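Local coordinates for sigma-C capsid protein (PDB 2VRS) that forms the homotrimeric fibre of avian reovirus that attaches the virion to host cells, and also induces apoptosis, at residues F85-R90 and M101-H106; T119-V124 and T197-S202; D134-T139 and S182-T187; V161-T166 and R201-R206. All blocks are in the same frame, centred on the assembly; numbering follows the deposited sequence.

Contact 1. Residues F85-R90 and M101-H106; sequences FRWMAR and MTVNAH
F85, R86 and W87 pair with V103, T102 and M101 in the beta hairpin of strands 81-92 and 98-108, part of the beta-barrel head in the C-terminal domain of the fibre. The hairpin is strongly twisted: the two short segments run antiparallel at 129°. F85 with V103 and W87 with M101 are hydrogen-bonded pairs, each closed by two backbone bonds, and V103 N reaches F85 O at 2.8 Å. Between them lies the non-hydrogen-bonded pair R86-T102, where R86 CA makes a CA-H...O contact of 3.3 Å with M101 O.

F85, W87, M101 and V103 turn their side chains to one face of the sheet, which is buried. V103 touches both aromatics and gives each a different branch. The F85 ring is turned in over V103, its CG between the backbone N and the carbonyl carbon (chi1 53°), and V103 CB lies over the ring face, 4.1 Å from the centroid, as a CH-pi contact. On the same ring CZ touches V103 CG1 at 3.7 Å, while CE2 meets A105 CB at 4.0 Å. V103 CG2 instead packs on W87 CB at 3.8 Å and comes to the edge of the indole near its plane. The indole is held further by W87 NE1, bonded to D134 O, and by an edge-to-face contact with the F133 ring. Alongside, M101 CG touches A89 CB. On the more open face, R86 folds back over the neighbouring strand, and its CD lies 3.3 Å from T102 OG1.

Contact 2. Residues T119-V124 and T197-S202; sequences TGNLTV and TANIRS
A198 O accepts one backbone N-H, from V124 N at 2.9 Å, and a weaker CA-H...O contact from T123 CA at 3.4 Å. V124 O in turn accepts from A198 N, with T197 CA close by at 3.3 Å. Two pairs along, L122 and I200 exchange their own two bonds; L122 N meets I200 O at 2.9 Å, and the return bond from I200 N to L122 O is nearly straight, 174° at the hydrogen. T123 and N199 form the non-hydrogen-bonded pair between these two.

Side chains alternate between the two faces of the sheet. On one, apolar side chains of L122, V124, A198 and I200 line up: L122 CB lies 4.1 Å from I200 CG1, V124 CG2 packs on A198 CB, and V124 CG1 reaches I200 CD1. The F165 ring packs on I200 from strand 159-167. On the other face two amides meet. N199 CG is anti to its backbone N (chi1 -168°), and the side chain crosses that of N121 at about a right angle, with the amide planes 64° apart. N199 ND2 points at N121 OD1, but the modelled separation is too short to be trusted in detail. At the outer edge, T123 N and T123 O bond to the side chains of D97 and S95. This is antiparallel pairing of the short strand 121-124 with the first part of strand 198-210, ahead of the corner at S202, within the beta-barrel head domain.

Contact 3. Residues D134-T139 and S182-T187; sequences DLSDIT and SSRVFT
R184 reaches from its beta turn to L135 and S136 with a side chain that can be followed atom by atom. Its CB lies 4.5 Å from D134 OD1, and CG then comes 4.1 Å from L135 CD1. The chain is bent at chi3 (62°), which sets NE to one side, and NE donates to a water at 2.8 Å. CZ passes close to L135 CB, which sits over one face of the guanidinium, displaced toward its rim. At the tip NH2 donates to S136 OG at 3.1 Å, a bond of 159° with the hydroxyl in the guanidinium plane. The same water lies in that plane too and joins three side chains, donating to D134 OD1 at 2.7 Å and bonding to S136 OG.

Beneath the side chain the backbones also meet: L135 N donates to R184 O at 2.9 Å, nearly along the C=O axis. D134 and V185 form a non-hydrogen-bonded antiparallel pair next to it, and V185 CG2 touches the D134 carboxylate carbon CG at 3.6 Å. D134 OD1 also accepts from S136 N in an Asx turn, the donor coming from above the carboxylate plane, so the loop start is tied back on itself. L135 packs on the W87 side chain of strand 81-92. D134 OD1 and R184 NE stay 4.6 Å apart, too far for direct ion pairing; the water that accepts from NE and donates to OD1 relays the contact, and any attraction between the opposite charges probably acts largely through it.

Contact 4. Residues V161-T166 and R201-R206; sequences VDVSFT and RSLTVR
T166 and R201 face each other at one end of the pairing, R206 and D162 at the other. T166 N donates to R201 O at 2.8 Å and T166 O accepts from R201 N. Above the backbone, T166 CG2 lies 3.6 Å over one face of the R201 guanidinium, offset toward the rim and 3.7 Å from NH2; the R201 chain is extended from CG to NE. T166 OG1 and S202 OG share a water, the first at 2.7 Å.

In the beta-barrel head, segments 161-166 and 203-206 run antiparallel at 172°, and between S164 and T166 the register slips by one: a beta bulge, its extra residue on the 201-204 side, at the corner at S202. On the face of S164 and T204, S164 OG and T204 OG1 bond at 2.6 Å. On the face of V163 and V205, V163 CG1 presses on L203 CD1 at 3.4 Å, tighter than usual for carbons, and V161 CG1 packs on V205 CG1 at 3.7 Å.

At the far end R206 and D162 exchange two backbone bonds, D162 N reaching R206 O at 2.8 Å. Their charged ends part company: R206 NH1 makes a salt bridge with D162 OD1 of the second subunit, and D162 OD2 one with R206 NH1 of the third.

Overall arrangement
All four contacts reach one sheet of the C-terminal beta-barrel head. Contact 1 closes first along the chain; contact 2 then opens, with contact 3 nested inside its loop, and contact 4 crosses contact 3. Contacts 2 and 4 share R201 and S202 on strand 198-210, with centres about 11 Å apart, and touch where I200 packs on F165. Contact 1 touches contact 3, centres about 10 Å apart, through R90-D137, and contact 4, about 12 Å away, through M101. Contacts 2 and 3 lie farthest apart, about 21 Å between centres. A hairpin and three long-range pairings close one head, salt-bridged to both other subunits at contact 4 and packed on the second at contact 1.

Contact 1. Residues F85-R90 and M101-H106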
loop_
_atom_site.group_PDB
_atom_site.type_symbol
_atom_site.label_atom_id
_atom_site.label_comp_id
_atom_site.label_asym_id
_atom_site.label_seq_id
_atom_site.Cartn_x
_atom_site.Cartn_y
_atom_site.Cartn_z
ATOM N N PHE C 85 0.262 16.022 21.804
ATOM C CA PHE C 85 -0.863 16.438 22.644
ATOM C C PHE C 85 -0.885 15.706 23.984
ATOM O O PHE C 85 -0.095 14.785 24.227
ATOM C CB PHE C 85 -2.173 16.264 21.868
ATOM C CG PHE C 85 -2.363 14.874 21.279
ATOM C CD1 PHE C 85 -2.949 13.864 22.042
ATOM C CD2 PHE C 85 -1.982 14.597 19.962
ATOM C CE1 PHE C 85 -3.141 12.578 21.487
ATOM C CE2 PHE C 85 -2.175 13.310 19.394
ATOM C CZ PHE C 85 -2.744 12.310 20.164
ATOM N N ARG C 86 -1.805 16.106 24.855
ATOM C CA ARG C 86 -2.008 15.433 26.126
ATOM C C ARG C 86 -3.302 14.622 26.119
ATOM O O ARG C 86 -4.322 15.054 25.564
ATOM C CB ARG C 86 -1.991 16.476 27.262
ATOM C CG ARG C 86 -0.649 17.234 27.336
ATOM C CD ARG C 86 0.398 16.397 28.042
ATOM N NE ARG C 86 0.515 16.725 29.466
ATOM C CZ ARG C 86 -0.256 16.235 30.441
ATOM N NH1 ARG C 86 -1.243 15.383 30.170
ATOM N NH2 ARG C 86 -0.041 16.607 31.701
ATOM N N TRP C 87 -3.259 13.455 26.743
ATOM C CA TRP C 87 -4.433 12.557 26.704
ATOM C C TRP C 87 -4.679 12.034 28.097
ATOM O O TRP C 87 -3.771 11.445 28.714
ATOM C CB TRP C 87 -4.136 11.366 25.773
ATOM C CG TRP C 87 -5.322 10.723 25.178
ATOM C CD1 TRP C 87 -6.599 10.713 25.673
ATOM C CD2 TRP C 87 -5.350 9.962 23.960
ATOM N NE1 TRP C 87 -7.434 9.988 24.829
ATOM C CE2 TRP C 87 -6.689 9.539 23.761
ATOM C CE3 TRP C 87 -4.368 9.619 22.994
ATOM C CZ2 TRP C 87 -7.082 8.785 22.638
ATOM C CZ3 TRP C 87 -4.763 8.854 21.868
ATOM C CH2 TRP C 87 -6.105 8.463 21.694
ATOM N N MET C 88 -5.882 12.264 28.630
ATOM C CA MET C 88 -6.185 11.706 29.945
ATOM C C MET C 88 -6.722 10.311 29.710
ATOM O O MET C 88 -7.777 10.129 29.093
ATOM C CB MET C 88 -7.195 12.570 30.721
ATOM C CG MET C 88 -7.316 12.130 32.185
ATOM S SD MET C 88 -8.854 12.746 32.915
ATOM C CE MET C 88 -10.126 11.979 31.884
ATOM N N ALA C 89 -5.968 9.313 30.144
ATOM C CA ALA C 89 -6.409 7.957 29.988
ATOM C C ALA C 89 -7.194 7.553 31.240
ATOM O O ALA C 89 -6.831 7.918 32.360
ATOM C CB ALA C 89 -5.206 7.045 29.858
ATOM N N ARG C 90 -8.201 6.703 31.063
ATOM C CA ARG C 90 -9.067 6.365 32.180
ATOM C C ARG C 90 -8.930 4.949 32.622
ATOM O O ARG C 90 -9.166 4.029 31.845
ATOM C CB ARG C 90 -10.523 6.638 31.781
ATOM C CG ARG C 90 -10.776 8.122 31.535
ATOM C CD ARG C 90 -12.214 8.214 31.040
ATOM N NE ARG C 90 -12.595 9.569 30.752
ATOM C CZ ARG C 90 -13.146 10.387 31.635
ATOM N NH1 ARG C 90 -13.363 9.987 32.890
ATOM N NH2 ARG C 90 -13.460 11.616 31.251
ATOM N N MET C 101 -1.333 11.456 30.017
ATOM C CA MET C 101 -0.285 11.005 29.098
ATOM C C MET C 101 0.164 12.103 28.160
ATOM O O MET C 101 -0.643 12.789 27.526
ATOM C CB MET C 101 -0.798 9.830 28.227
ATOM C CG MET C 101 -1.337 8.638 29.020
ATOM S SD MET C 101 -0.189 7.922 30.235
ATOM C CE MET C 101 0.982 7.140 29.086
ATOM N N THR C 102 1.482 12.258 28.034
ATOM C CA THR C 102 2.034 13.060 26.961
ATOM C C THR C 102 2.214 12.168 25.729
ATOM O O THR C 102 2.889 11.129 25.777
ATOM C CB THR C 102 3.384 13.641 27.414
ATOM O OG1 THR C 102 3.115 14.508 28.534
ATOM C CG2 THR C 102 4.089 14.402 26.304
ATOM N N VAL C 103 1.569 12.565 24.642
ATOM C CA VAL C 103 1.483 11.672 23.457
ATOM C C VAL C 103 2.174 12.313 22.271
ATOM O O VAL C 103 1.942 13.478 21.963
ATOM C CB VAL C 103 0.015 11.367 23.033
ATOM C CG1 VAL C 103 0.007 10.488 21.760
ATOM C CG2 VAL C 103 -0.784 10.702 24.186
ATOM N N ASN C 104 3.031 11.541 21.596
ATOM C CA ASN C 104 3.481 11.883 20.264
ATOM C C ASN C 104 2.907 10.855 19.290
ATOM O O ASN C 104 3.111 9.677 19.491
ATOM C CB ASN C 104 4.994 11.793 20.171
ATOM C CG ASN C 104 5.683 12.994 20.778
ATOM O OD1 ASN C 104 5.906 13.996 20.108
ATOM N ND2 ASN C 104 6.044 12.887 22.019
ATOM N N ALA C 105 2.190 11.338 18.288
ATOM C CA ALA C 105 1.572 10.513 17.271
ATOM C C ALA C 105 2.275 10.795 15.948
ATOM O O ALA C 105 2.224 11.913 15.407
ATOM C CB ALA C 105 0.007 10.813 17.209
ATOM N N HIS C 106 2.999 9.796 15.458
ATOM C CA HIS C 106 3.722 9.952 14.208
ATOM C C HIS C 106 2.872 9.402 13.091
ATOM O O HIS C 106 2.647 8.178 13.003
ATOM C CB HIS C 106 5.089 9.224 14.282
ATOM C CG HIS C 106 5.907 9.359 13.032
ATOM N ND1 HIS C 106 6.447 8.275 12.376
ATOM C CD2 HIS C 106 6.268 10.453 12.315
ATOM C CE1 HIS C 106 7.100 8.691 11.304
ATOM N NE2 HIS C 106 7.022 10.008 11.253
#

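Contact 2. Residues T119-V124 and T197-S202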
loop_
_atom_site.group_PDB
_atom_site.type_symbol
_atom_site.label_atom_id
_atom_site.label_comp_id
_atom_site.label_asym_id
_atom_site.label_seq_id
_atom_site.Cartn_x
_atom_site.Cartn_y
_atom_site.Cartn_z
ATOM N N THR C 119 3.388 11.679 33.233
ATOM C CA THR C 119 3.752 12.208 34.523
ATOM C C THR C 119 2.625 11.827 35.513
ATOM O O THR C 119 1.450 11.654 35.137
ATOM C CB THR C 119 4.089 13.727 34.454
ATOM O OG1 THR C 119 4.977 14.064 35.528
ATOM C CG2 THR C 119 2.819 14.611 34.455
ATOM N N GLY C 120 2.986 11.665 36.772
ATOM C CA GLY C 120 2.002 11.201 37.728
ATOM C C GLY C 120 1.866 9.696 37.695
ATOM O O GLY C 120 2.714 8.967 37.164
ATOM N N ASN C 121 0.783 9.213 38.275
ATOM C CA ASN C 121 0.707 7.810 38.581
ATOM C C ASN C 121 -0.713 7.332 38.503
ATOM O O ASN C 121 -1.634 8.123 38.272
ATOM C CB ASN C 121 1.222 7.567 39.980
ATOM C CG ASN C 121 0.469 8.376 41.012
ATOM O OD1 ASN C 121 -0.494 7.881 41.588
ATOM N ND2 ASN C 121 0.873 9.631 41.226
ATOM N N LEU C 122 -0.858 6.029 38.678
ATOM C CA LEU C 122 -2.158 5.399 38.581
ATOM C C LEU C 122 -2.247 4.411 39.715
ATOM O O LEU C 122 -1.366 3.564 39.899
ATOM C CB LEU C 122 -2.257 4.696 37.211
ATOM C CG LEU C 122 -3.603 4.187 36.736
ATOM C CD1 LEU C 122 -4.474 5.334 36.277
ATOM C CD2 LEU C 122 -3.379 3.182 35.581
ATOM N N THR C 123 -3.287 4.542 40.537
ATOM C CA THR C 123 -3.490 3.594 41.616
ATOM C C THR C 123 -4.248 2.401 41.052
ATOM O O THR C 123 -5.243 2.581 40.350
ATOM C CB THR C 123 -4.315 4.235 42.752
ATOM O OG1 THR C 123 -3.503 5.232 43.369
ATOM C CG2 THR C 123 -4.729 3.177 43.780
ATOM N N VAL C 124 -3.721 1.209 41.319
ATOM C CA VAL C 124 -4.306 -0.042 40.826
ATOM C C VAL C 124 -4.682 -0.871 42.033
ATOM O O VAL C 124 -4.145 -0.670 43.127
ATOM C CB VAL C 124 -3.346 -0.852 39.885
ATOM C CG1 VAL C 124 -3.098 -0.074 38.579
ATOM C CG2 VAL C 124 -2.031 -1.202 40.580
ATOM N N THR C 197 -3.745 -3.213 46.396
ATOM C CA THR C 197 -3.626 -1.767 46.171
ATOM C C THR C 197 -2.152 -1.398 46.054
ATOM O O THR C 197 -1.314 -1.847 46.846
ATOM C CB THR C 197 -4.358 -0.927 47.262
ATOM O OG1 THR C 197 -5.780 -1.096 47.125
ATOM C CG2 THR C 197 -4.050 0.569 47.124
ATOM N N ALA C 198 -1.844 -0.594 45.040
ATOM C CA ALA C 198 -0.474 -0.233 44.730
ATOM C C ALA C 198 -0.513 0.904 43.753
ATOM O O ALA C 198 -1.574 1.261 43.238
ATOM C CB ALA C 198 0.267 -1.408 44.135
ATOM N N ASN C 199 0.647 1.499 43.527
ATOM C CA ASN C 199 0.764 2.645 42.659
ATOM C C ASN C 199 1.804 2.322 41.600
ATOM O O ASN C 199 2.875 1.797 41.912
ATOM C CB ASN C 199 1.194 3.867 43.485
ATOM C CG ASN C 199 1.073 5.163 42.726
ATOM O OD1 ASN C 199 2.081 5.798 42.400
ATOM N ND2 ASN C 199 -0.167 5.570 42.433
ATOM N N ILE C 200 1.451 2.597 40.348
ATOM C CA ILE C 200 2.402 2.519 39.247
ATOM C C ILE C 200 2.604 3.915 38.645
ATOM O O ILE C 200 1.688 4.737 38.596
ATOM C CB ILE C 200 1.967 1.425 38.186
ATOM C CG1 ILE C 200 0.713 1.870 37.425
ATOM C CG2 ILE C 200 1.772 0.049 38.862
ATOM C CD1 ILE C 200 0.333 0.985 36.227
ATOM N N ARG C 201 3.824 4.212 38.230
ATOM C CA ARG C 201 4.112 5.539 37.709
ATOM C C ARG C 201 5.050 5.392 36.537
ATOM O O ARG C 201 5.464 4.270 36.206
ATOM C CB ARG C 201 4.734 6.431 38.807
ATOM C CG ARG C 201 6.078 5.889 39.324
ATOM C CD ARG C 201 6.739 6.791 40.383
ATOM N NE ARG C 201 7.864 6.105 41.020
ATOM C CZ ARG C 201 9.138 6.282 40.717
ATOM N NH1 ARG C 201 9.493 7.159 39.776
ATOM N NH2 ARG C 201 10.059 5.585 41.384
ATOM N N SER C 202 5.368 6.509 35.874
ATOM C CA SER C 202 6.271 6.488 34.699
ATOM C C SER C 202 5.762 5.486 33.651
ATOM O O SER C 202 6.534 4.666 33.109
ATOM C CB SER C 202 7.713 6.100 35.089
ATOM O OG SER C 202 8.231 7.027 36.045
#

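Contact 3. Residues D134-T139 and S182-T187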
loop_
_atom_site.group_PDB
_atom_site.type_symbol
_atom_site.label_atom_id
_atom_site.label_comp_id
_atom_site.label_asym_id
_atom_site.label_seq_id
_atom_site.Cartn_x
_atom_site.Cartn_y
_atom_site.Cartn_z
ATOM N N ASP C 134 -10.048 7.566 24.895
ATOM C CA ASP C 134 -11.184 8.102 24.126
ATOM C C ASP C 134 -10.748 9.431 23.557
ATOM O O ASP C 134 -10.201 10.254 24.298
ATOM C CB ASP C 134 -12.294 8.334 25.168
ATOM C CG ASP C 134 -13.576 8.901 24.588
ATOM O OD1 ASP C 134 -13.591 9.505 23.500
ATOM O OD2 ASP C 134 -14.598 8.755 25.310
ATOM N N LEU C 135 -10.991 9.663 22.264
ATOM C CA LEU C 135 -10.515 10.939 21.618
ATOM C C LEU C 135 -11.050 12.182 22.328
ATOM O O LEU C 135 -10.397 13.231 22.305
ATOM C CB LEU C 135 -10.886 10.993 20.140
ATOM C CG LEU C 135 -10.295 9.946 19.183
ATOM C CD1 LEU C 135 -10.857 10.268 17.761
ATOM C CD2 LEU C 135 -8.748 9.985 19.238
ATOM N N SER C 136 -12.226 12.062 22.968
ATOM C CA SER C 136 -12.807 13.180 23.738
ATOM C C SER C 136 -12.009 13.638 24.944
ATOM O O SER C 136 -12.204 14.771 25.396
ATOM C CB SER C 136 -14.231 12.841 24.182
ATOM O OG SER C 136 -15.048 12.836 23.031
ATOM N N ASP C 137 -11.100 12.784 25.429
ATOM C CA ASP C 137 -10.232 13.077 26.573
ATOM C C ASP C 137 -8.856 13.700 26.214
ATOM O O ASP C 137 -8.018 13.932 27.092
ATOM C CB ASP C 137 -10.055 11.829 27.442
ATOM C CG ASP C 137 -11.339 11.419 28.116
ATOM O OD1 ASP C 137 -12.067 12.327 28.586
ATOM O OD2 ASP C 137 -11.627 10.215 28.184
ATOM N N ILE C 138 -8.644 13.980 24.939
ATOM C CA ILE C 138 -7.429 14.652 24.503
ATOM C C ILE C 138 -7.635 16.122 24.905
ATOM O O ILE C 138 -8.711 16.661 24.661
ATOM C CB ILE C 138 -7.202 14.535 22.982
ATOM C CG1 ILE C 138 -6.727 13.102 22.620
ATOM C CG2 ILE C 138 -6.093 15.545 22.538
ATOM C CD1 ILE C 138 -6.778 12.786 21.097
ATOM N N THR C 139 -6.625 16.742 25.507
ATOM C CA THR C 139 -6.799 18.066 26.114
ATOM C C THR C 139 -7.090 19.198 25.122
ATOM O O THR C 139 -7.930 20.087 25.399
ATOM C CB THR C 139 -5.611 18.380 27.038
ATOM O OG1 THR C 139 -5.718 17.503 28.166
ATOM C CG2 THR C 139 -5.670 19.802 27.531
ATOM N N SER C 182 -15.235 1.441 19.838
ATOM C CA SER C 182 -15.879 2.212 18.761
ATOM C C SER C 182 -14.798 2.966 18.029
ATOM O O SER C 182 -13.645 2.883 18.435
ATOM C CB SER C 182 -16.871 3.203 19.334
ATOM O OG SER C 182 -16.250 4.143 20.182
ATOM N N SER C 183 -15.147 3.731 16.991
ATOM C CA SER C 183 -14.100 4.397 16.173
ATOM C C SER C 183 -13.263 5.408 16.998
ATOM O O SER C 183 -12.128 5.724 16.627
ATOM C CB SER C 183 -14.718 5.090 14.970
ATOM O OG SER C 183 -15.559 6.151 15.416
ATOM N N ARG C 184 -13.831 5.933 18.083
ATOM C CA ARG C 184 -13.157 6.985 18.862
ATOM C C ARG C 184 -12.473 6.487 20.137
ATOM O O ARG C 184 -11.833 7.271 20.827
ATOM C CB ARG C 184 -14.140 8.100 19.264
ATOM C CG ARG C 184 -14.683 8.888 18.069
ATOM C CD ARG C 184 -15.731 9.921 18.543
ATOM N NE ARG C 184 -15.211 10.933 19.471
ATOM C CZ ARG C 184 -14.653 12.080 19.108
ATOM N NH1 ARG C 184 -14.506 12.382 17.832
ATOM N NH2 ARG C 184 -14.230 12.940 20.036
ATOM N N VAL C 185 -12.616 5.204 20.465
ATOM C CA VAL C 185 -12.224 4.755 21.808
ATOM C C VAL C 185 -11.552 3.396 21.746
ATOM O O VAL C 185 -12.135 2.443 21.239
ATOM C CB VAL C 185 -13.463 4.614 22.781
ATOM C CG1 VAL C 185 -13.019 4.164 24.182
ATOM C CG2 VAL C 185 -14.261 5.888 22.839
ATOM N N PHE C 186 -10.342 3.288 22.297
ATOM C CA PHE C 186 -9.747 2.000 22.528
ATOM C C PHE C 186 -9.368 1.842 23.986
ATOM O O PHE C 186 -9.192 2.826 24.717
ATOM C CB PHE C 186 -8.538 1.679 21.604
ATOM C CG PHE C 186 -7.291 2.494 21.885
ATOM C CD1 PHE C 186 -7.129 3.736 21.268
ATOM C CD2 PHE C 186 -6.236 1.967 22.688
ATOM C CE1 PHE C 186 -5.980 4.475 21.473
ATOM C CE2 PHE C 186 -5.054 2.688 22.892
ATOM C CZ PHE C 186 -4.935 3.966 22.298
ATOM N N THR C 187 -9.302 0.594 24.399
ATOM C CA THR C 187 -8.911 0.227 25.760
ATOM C C THR C 187 -7.777 -0.803 25.703
ATOM O O THR C 187 -7.822 -1.756 24.925
ATOM C CB THR C 187 -10.130 -0.331 26.532
ATOM O OG1 THR C 187 -11.133 0.700 26.587
ATOM C CG2 THR C 187 -9.740 -0.763 27.952
HETATM O O HOH W 1 -15.763 10.040 22.055
#

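Contact 4. Residues V161-T166 and R201-R206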
loop_
_atom_site.group_PDB
_atom_site.type_symbol
_atom_site.label_atom_id
_atom_site.label_comp_id
_atom_site.label_asym_id
_atom_site.label_seq_id
_atom_site.Cartn_x
_atom_site.Cartn_y
_atom_site.Cartn_z
ATOM N N VAL C 161 0.190 -3.847 22.019
ATOM C CA VAL C 161 0.524 -2.592 22.665
ATOM C C VAL C 161 1.664 -2.960 23.637
ATOM O O VAL C 161 1.553 -3.911 24.398
ATOM C CB VAL C 161 -0.686 -1.998 23.473
ATOM C CG1 VAL C 161 -0.239 -0.791 24.298
ATOM C CG2 VAL C 161 -1.899 -1.628 22.580
ATOM N N ASP C 162 2.751 -2.174 23.645
ATOM C CA ASP C 162 3.823 -2.372 24.630
ATOM C C ASP C 162 3.636 -1.403 25.795
ATOM O O ASP C 162 3.420 -0.220 25.580
ATOM C CB ASP C 162 5.175 -2.064 23.981
ATOM C CG ASP C 162 5.592 -3.105 22.968
ATOM O OD1 ASP C 162 5.086 -4.236 22.992
ATOM O OD2 ASP C 162 6.450 -2.774 22.166
ATOM N N VAL C 163 3.752 -1.893 27.022
ATOM C CA VAL C 163 3.575 -1.037 28.174
ATOM C C VAL C 163 4.790 -1.248 29.076
ATOM O O VAL C 163 5.334 -2.367 29.154
ATOM C CB VAL C 163 2.264 -1.396 28.911
ATOM C CG1 VAL C 163 2.147 -0.693 30.232
ATOM C CG2 VAL C 163 1.067 -1.022 28.022
ATOM N N SER C 164 5.204 -0.171 29.740
ATOM C CA SER C 164 6.209 -0.283 30.808
ATOM C C SER C 164 5.843 0.699 31.929
ATOM O O SER C 164 5.157 1.686 31.685
ATOM C CB SER C 164 7.617 -0.003 30.247
ATOM O OG SER C 164 7.888 1.377 30.184
ATOM N N PHE C 165 6.240 0.393 33.162
ATOM C CA PHE C 165 5.995 1.350 34.256
ATOM C C PHE C 165 6.899 0.963 35.410
ATOM O O PHE C 165 7.450 -0.163 35.453
ATOM C CB PHE C 165 4.524 1.288 34.693
ATOM C CG PHE C 165 4.019 -0.115 34.966
ATOM C CD1 PHE C 165 4.213 -0.728 36.217
ATOM C CD2 PHE C 165 3.378 -0.839 33.962
ATOM C CE1 PHE C 165 3.772 -2.040 36.461
ATOM C CE2 PHE C 165 2.926 -2.135 34.199
ATOM C CZ PHE C 165 3.112 -2.743 35.449
ATOM N N THR C 166 6.954 1.872 36.396
ATOM C CA THR C 166 7.680 1.607 37.633
ATOM C C THR C 166 6.661 1.247 38.733
ATOM O O THR C 166 5.629 1.926 38.884
ATOM C CB THR C 166 8.482 2.839 38.029
ATOM O OG1 THR C 166 9.412 3.132 36.984
ATOM C CG2 THR C 166 9.257 2.594 39.338
ATOM N N ARG C 201 3.824 4.212 38.230
ATOM C CA ARG C 201 4.112 5.539 37.709
ATOM C C ARG C 201 5.050 5.392 36.537
ATOM O O ARG C 201 5.464 4.270 36.206
ATOM C CB ARG C 201 4.734 6.431 38.807
ATOM C CG ARG C 201 6.078 5.889 39.324
ATOM C CD ARG C 201 6.739 6.791 40.383
ATOM N NE ARG C 201 7.864 6.105 41.020
ATOM C CZ ARG C 201 9.138 6.282 40.717
ATOM N NH1 ARG C 201 9.493 7.159 39.776
ATOM N NH2 ARG C 201 10.059 5.585 41.384
ATOM N N SER C 202 5.368 6.509 35.874
ATOM C CA SER C 202 6.271 6.488 34.699
ATOM C C SER C 202 5.762 5.486 33.651
ATOM O O SER C 202 6.534 4.666 33.109
ATOM C CB SER C 202 7.713 6.100 35.089
ATOM O OG SER C 202 8.231 7.027 36.045
ATOM N N LEU C 203 4.460 5.537 33.410
ATOM C CA LEU C 203 3.842 4.614 32.451
ATOM C C LEU C 203 4.206 5.047 31.044
ATOM O O LEU C 203 4.157 6.242 30.723
ATOM C CB LEU C 203 2.307 4.612 32.633
ATOM C CG LEU C 203 1.439 3.789 31.668
ATOM C CD1 LEU C 203 1.626 2.237 31.810
ATOM C CD2 LEU C 203 -0.047 4.195 31.893
ATOM N N THR C 204 4.612 4.101 30.184
ATOM C CA THR C 204 4.823 4.410 28.777
ATOM C C THR C 204 3.922 3.437 28.002
ATOM O O THR C 204 3.654 2.306 28.454
ATOM C CB THR C 204 6.314 4.201 28.315
ATOM O OG1 THR C 204 6.631 2.816 28.423
ATOM C CG2 THR C 204 7.298 5.043 29.160
ATOM N N VAL C 205 3.371 3.922 26.898
ATOM C CA VAL C 205 2.493 3.088 26.055
ATOM C C VAL C 205 3.020 3.317 24.625
ATOM O O VAL C 205 3.229 4.469 24.202
ATOM C CB VAL C 205 1.010 3.567 26.133
ATOM C CG1 VAL C 205 0.156 2.845 25.099
ATOM C CG2 VAL C 205 0.392 3.306 27.535
ATOM N N ARG C 206 3.296 2.233 23.917
ATOM C CA ARG C 206 3.706 2.307 22.511
ATOM C C ARG C 206 2.847 1.332 21.713
ATOM O O ARG C 206 2.740 0.140 22.055
ATOM C CB ARG C 206 5.183 1.948 22.339
ATOM C CG ARG C 206 6.090 2.873 23.098
ATOM C CD ARG C 206 7.497 2.823 22.542
ATOM N NE ARG C 206 7.543 3.094 21.102
ATOM C CZ ARG C 206 8.670 3.099 20.395
ATOM N NH1 ARG C 206 9.818 2.853 21.003
ATOM N NH2 ARG C 206 8.656 3.354 19.095
HETATM O O HOH W 2 6.092 1.066 26.305
HETATM O O HOH W 3 8.551 3.202 32.121
HETATM O O HOH W 4 10.560 5.584 37.410
#